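Local atomic coordinates of paenibacillus xanthan lyase (Paenibacillus, PDB entry 6F2P), a protein that cleaves the side chains of the polysaccharide xanthan by beta-elimination, as a family 8 polysaccharide lyase that carries several bound calcium ions. Residues K822-K827 against L893-L898; S845-F850 against F860-Y865. All coordinates share one frame; numbering follows the deposited sequence.

Interaction 1: residues K822-K827 against L893-L898. With CA (calcium ion), chain C.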
# COMPACT_ATOMS: atom_id res chain seq x y z
N LYS A 822 -14.95 -32.65 6.54
CA LYS A 822 -14.12 -33.85 6.42
C LYS A 822 -12.72 -33.51 5.90
O LYS A 822 -12.52 -32.54 5.17
CB LYS A 822 -14.79 -34.86 5.47
CG LYS A 822 -16.19 -35.28 5.90
CD LYS A 822 -16.72 -36.44 5.06
CE LYS A 822 -17.94 -37.07 5.73
NZ LYS A 822 -18.54 -38.20 4.96
N SER A 823 -11.74 -34.32 6.28
CA SER A 823 -10.40 -34.16 5.73
C SER A 823 -9.84 -35.51 5.32
O SER A 823 -10.08 -36.51 5.98
CB SER A 823 -9.47 -33.49 6.75
OG SER A 823 -9.28 -34.31 7.88
N ARG A 824 -9.13 -35.54 4.20
CA ARG A 824 -8.51 -36.77 3.73
C ARG A 824 -7.05 -36.75 4.14
O ARG A 824 -6.31 -35.84 3.79
CB ARG A 824 -8.64 -36.92 2.21
CG ARG A 824 -8.15 -38.26 1.67
CD ARG A 824 -8.39 -38.38 0.17
NE ARG A 824 -8.54 -39.77 -0.26
CZ ARG A 824 -7.63 -40.44 -0.95
NH1 ARG A 824 -6.49 -39.87 -1.30
NH2 ARG A 824 -7.86 -41.70 -1.29
N ILE A 825 -6.66 -37.76 4.91
CA ILE A 825 -5.33 -37.83 5.50
C ILE A 825 -4.56 -39.01 4.91
O ILE A 825 -5.07 -40.13 4.87
CB ILE A 825 -5.42 -38.01 7.03
CG1 ILE A 825 -6.24 -36.87 7.67
CG2 ILE A 825 -4.03 -38.16 7.65
CD1 ILE A 825 -5.79 -35.48 7.30
N MET A 826 -3.33 -38.76 4.45
CA MET A 826 -2.48 -39.85 3.98
C MET A 826 -1.78 -40.52 5.16
O MET A 826 -1.47 -39.87 6.17
CB MET A 826 -1.44 -39.33 2.99
CG MET A 826 -2.04 -38.57 1.82
SD MET A 826 -2.97 -39.67 0.75
CE MET A 826 -4.62 -39.08 1.08
N LYS A 827 -1.55 -41.83 5.05
CA LYS A 827 -0.87 -42.56 6.12
C LYS A 827 0.58 -42.10 6.23
O LYS A 827 1.27 -41.92 5.23
CB LYS A 827 -0.93 -44.07 5.88
CG LYS A 827 -0.29 -44.91 6.99
CD LYS A 827 -0.33 -46.40 6.65
CE LYS A 827 0.44 -47.23 7.67
NZ LYS A 827 0.52 -48.65 7.21
N LEU A 893 -1.63 -34.04 5.27
CA LEU A 893 -2.96 -33.55 4.90
C LEU A 893 -3.17 -33.52 3.39
O LEU A 893 -2.40 -32.89 2.66
CB LEU A 893 -3.18 -32.16 5.51
CG LEU A 893 -4.48 -31.40 5.24
CD1 LEU A 893 -5.70 -32.22 5.65
CD2 LEU A 893 -4.44 -30.09 6.01
N ASP A 894 -4.21 -34.20 2.91
CA ASP A 894 -4.47 -34.24 1.47
C ASP A 894 -5.45 -33.15 1.07
O ASP A 894 -5.16 -32.35 0.18
CB ASP A 894 -4.98 -35.62 1.03
CG ASP A 894 -5.09 -35.76 -0.50
OD1 ASP A 894 -4.68 -34.82 -1.22
OD2 ASP A 894 -5.58 -36.81 -0.98
N ASN A 895 -6.61 -33.12 1.72
CA ASN A 895 -7.62 -32.11 1.41
C ASN A 895 -8.70 -31.94 2.47
O ASN A 895 -8.69 -32.63 3.49
CB ASN A 895 -8.26 -32.37 0.03
CG ASN A 895 -9.04 -33.68 -0.02
OD1 ASN A 895 -9.58 -34.14 0.98
ND2 ASN A 895 -9.13 -34.26 -1.21
N PHE A 896 -9.61 -31.01 2.23
CA PHE A 896 -10.84 -30.89 3.00
C PHE A 896 -12.01 -31.10 2.05
O PHE A 896 -11.90 -30.82 0.85
CB PHE A 896 -10.96 -29.50 3.63
CG PHE A 896 -9.98 -29.22 4.73
CD1 PHE A 896 -10.16 -29.78 5.99
CD2 PHE A 896 -8.90 -28.38 4.52
CE1 PHE A 896 -9.27 -29.52 7.01
CE2 PHE A 896 -8.00 -28.11 5.54
CZ PHE A 896 -8.19 -28.69 6.79
N SER A 897 -13.12 -31.59 2.59
CA SER A 897 -14.38 -31.59 1.87
C SER A 897 -15.43 -31.02 2.80
O SER A 897 -15.40 -31.28 4.00
CB SER A 897 -14.77 -33.01 1.47
OG SER A 897 -13.90 -33.53 0.49
N LEU A 898 -16.35 -30.23 2.27
CA LEU A 898 -17.52 -29.81 3.03
C LEU A 898 -18.73 -30.50 2.44
O LEU A 898 -19.07 -30.28 1.28
CB LEU A 898 -17.71 -28.30 2.98
CG LEU A 898 -16.49 -27.42 3.23
CD1 LEU A 898 -16.92 -25.96 3.27
CD2 LEU A 898 -15.78 -27.82 4.50
CA CA C . -4.13 -32.96 -2.38
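Strands 822-826 and 893-898 pair antiparallel, and the register shifts by one residue at a classic beta bulge in which Asp894 and Asn895 both face Arg824. Arg824 N donates to Asn895 O at 3.0 Å, while Arg824 O accepts from Asp894 N at 2.8 Å and only weakly from Asn895 N. The Arg824 side chain leaves the backbone with CG anti to N (chi1 -173°). Its CB lies against the Asn895 carboxamide, 3.2 Å from OD1. CG and CD run alongside Asp894, with CD 3.4 Å from OD2, and the chain stays extended to NE. A turn at chi4 (-107°) then brings NH1 back to Asp894 OD2 in a 3.2 Å salt bridge, in the guanidinium plane though the carboxylate plane is turned 61° from it. NH1 also donates to Asn789 O. The carboxylate is thus shared: OD1 binds calcium at 2.3 Å, Asp894 O joins it at 2.8 Å, and Glu769, Glu771, Ser791 and Lys794 complete the site, reminiscent of the structural calcium site of family 6 and 35 carbohydrate-binding modules. An alanine in place of Arg824 would remove the guanidinium and would probably leave the Asp894 carboxylate less firmly held. On the opposite face, Ile825 CD1 meets Leu893 CD1, and Leu893 and Phe896 pack on strand 806-813. Strand 817-826 lies between strands 857-867 and 891-900.

Interaction 2: residues S845-F850 against F860-Y865; sequences SAQDMF and FTMGSY
Sulfur meets ring where Met849 SD sits over the centre of the Phe860 face, 3.6 Å from the ring centroid and 3° off its normal, a Met-aromatic contact. A bend at chi2 of Met849 carries its end toward Phe860. The same ring is approached at its edge by the Gln847 amide: OE1 lies in the ring plane, 3.2 Å from Phe860 CD2, with the amide turned 81° from the ring. Apolar contacts continue alongside, Met849 CE reaching Met862 CE at 4.1 Å and Gln847 CG reaching the same methyl at 4.0 Å. Segments 845-850 and 860-865 belong to different sheets of a beta-sandwich, so side chains and water join them with no direct hydrogen bond between the two. Strand 857-867 carries a classic beta bulge of its own, Met862 and Gly863 both facing Val821; at the Gly863 backbone angles (phi 151°) a CB would be jammed against the carbonyl O of Met862, which calls for glycine. One water supplies the polar link, donating to Ser845 O and Met862 O, each at 2.6 Å, and accepting from Gln847 NE2 at 3.1 Å. At the strand end, Asp848 OD1 accepts from Phe850 N at 3.0 Å in an Asx turn, while its OD2 is held by Asn883.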
# COMPACT_ATOMS: atom_id res chain seq x y z
N SER A 845 -14.37 -33.27 18.24
CA SER A 845 -13.31 -33.62 19.17
C SER A 845 -11.99 -33.76 18.42
O SER A 845 -11.95 -33.67 17.19
CB SER A 845 -13.65 -34.91 19.93
OG SER A 845 -13.93 -35.99 19.06
N ALA A 846 -10.89 -33.96 19.14
CA ALA A 846 -9.60 -34.12 18.49
C ALA A 846 -9.51 -35.50 17.85
O ALA A 846 -10.07 -36.46 18.37
CB ALA A 846 -8.44 -33.89 19.48
N GLN A 847 -8.82 -35.58 16.72
CA GLN A 847 -8.73 -36.83 15.99
C GLN A 847 -7.31 -37.35 15.98
O GLN A 847 -6.39 -36.66 15.54
CB GLN A 847 -9.20 -36.63 14.54
CG GLN A 847 -10.67 -36.30 14.41
CD GLN A 847 -11.53 -37.53 14.23
OE1 GLN A 847 -11.02 -38.65 14.10
NE2 GLN A 847 -12.84 -37.34 14.23
N ASP A 848 -7.13 -38.57 16.48
CA ASP A 848 -5.83 -39.21 16.40
C ASP A 848 -5.64 -39.72 14.97
O ASP A 848 -6.28 -40.70 14.54
CB ASP A 848 -5.69 -40.31 17.46
CG ASP A 848 -4.48 -41.20 17.23
OD1 ASP A 848 -3.53 -40.78 16.54
OD2 ASP A 848 -4.49 -42.33 17.76
N MET A 849 -4.76 -39.04 14.24
CA MET A 849 -4.54 -39.28 12.82
C MET A 849 -3.52 -40.39 12.56
O MET A 849 -3.09 -40.59 11.42
CB MET A 849 -4.06 -37.99 12.15
CG MET A 849 -4.93 -36.78 12.41
SD MET A 849 -6.43 -36.89 11.45
CE MET A 849 -7.07 -35.22 11.55
N PHE A 850 -3.11 -41.10 13.60
CA PHE A 850 -2.18 -42.21 13.42
C PHE A 850 -2.88 -43.56 13.21
O PHE A 850 -3.92 -43.84 13.81
CB PHE A 850 -1.20 -42.31 14.60
CG PHE A 850 -0.18 -43.40 14.45
CD1 PHE A 850 0.99 -43.19 13.73
CD2 PHE A 850 -0.38 -44.65 15.03
CE1 PHE A 850 1.93 -44.19 13.58
CE2 PHE A 850 0.55 -45.66 14.88
CZ PHE A 850 1.72 -45.43 14.15
N PHE A 860 -11.41 -38.59 7.48
CA PHE A 860 -11.81 -38.23 8.83
C PHE A 860 -12.97 -37.26 8.80
O PHE A 860 -12.94 -36.26 8.09
CB PHE A 860 -10.64 -37.62 9.61
CG PHE A 860 -9.58 -38.62 9.98
CD1 PHE A 860 -8.65 -39.05 9.04
CD2 PHE A 860 -9.52 -39.14 11.26
CE1 PHE A 860 -7.67 -39.97 9.37
CE2 PHE A 860 -8.54 -40.06 11.61
CZ PHE A 860 -7.61 -40.48 10.66
N THR A 861 -14.01 -37.54 9.59
CA THR A 861 -15.09 -36.59 9.79
C THR A 861 -14.78 -35.78 11.05
O THR A 861 -14.86 -36.29 12.16
CB THR A 861 -16.44 -37.30 9.96
OG1 THR A 861 -16.64 -38.20 8.87
CG2 THR A 861 -17.57 -36.29 9.98
N MET A 862 -14.41 -34.52 10.85
CA MET A 862 -14.00 -33.68 11.97
C MET A 862 -15.21 -33.25 12.77
O MET A 862 -15.19 -33.25 14.00
CB MET A 862 -13.24 -32.45 11.47
CG MET A 862 -12.18 -32.73 10.42
SD MET A 862 -10.88 -33.80 11.04
CE MET A 862 -10.24 -32.83 12.41
N GLY A 863 -16.27 -32.87 12.07
CA GLY A 863 -17.47 -32.41 12.72
C GLY A 863 -18.24 -31.42 11.89
O GLY A 863 -17.88 -31.13 10.75
N SER A 864 -19.31 -30.87 12.46
CA SER A 864 -20.20 -29.99 11.72
C SER A 864 -20.06 -28.52 12.13
O SER A 864 -19.73 -28.22 13.28
CB SER A 864 -21.64 -30.47 11.92
OG SER A 864 -22.52 -29.77 11.07
N TYR A 865 -20.32 -27.62 11.19
CA TYR A 865 -20.18 -26.19 11.41
C TYR A 865 -21.16 -25.41 10.55
O TYR A 865 -21.43 -25.78 9.40
CB TYR A 865 -18.76 -25.74 11.08
CG TYR A 865 -18.43 -24.31 11.49
CD1 TYR A 865 -17.91 -24.04 12.75
CD2 TYR A 865 -18.63 -23.24 10.62
CE1 TYR A 865 -17.60 -22.74 13.13
CE2 TYR A 865 -18.32 -21.95 11.00
CZ TYR A 865 -17.81 -21.70 12.26
OH TYR A 865 -17.49 -20.41 12.65
O HOH W 1 -13.70 -34.69 15.52

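Overall arrangement
Both contacts lie in the same beta-sandwich and share one sheet, in which strands 817-826 and 857-867 are neighbours; their centres are about 10 Å apart. Interaction 1 is the more buried and works within that sheet, through backbone hydrogen bonds, a salt bridge and calcium ligation. Interaction 2 is partly buried and crosses to the second sheet, relying on sulfur, aromatic and methyl groups with a water near the surface. Phe860 and Ser823 are the seam: Ser823 O probably accepts a hydrogen bond from Phe860 N, and Ile825 packs against the Phe860 ring. In sequence, 845-850 and 860-865 both fall between 822-827 and 893-898.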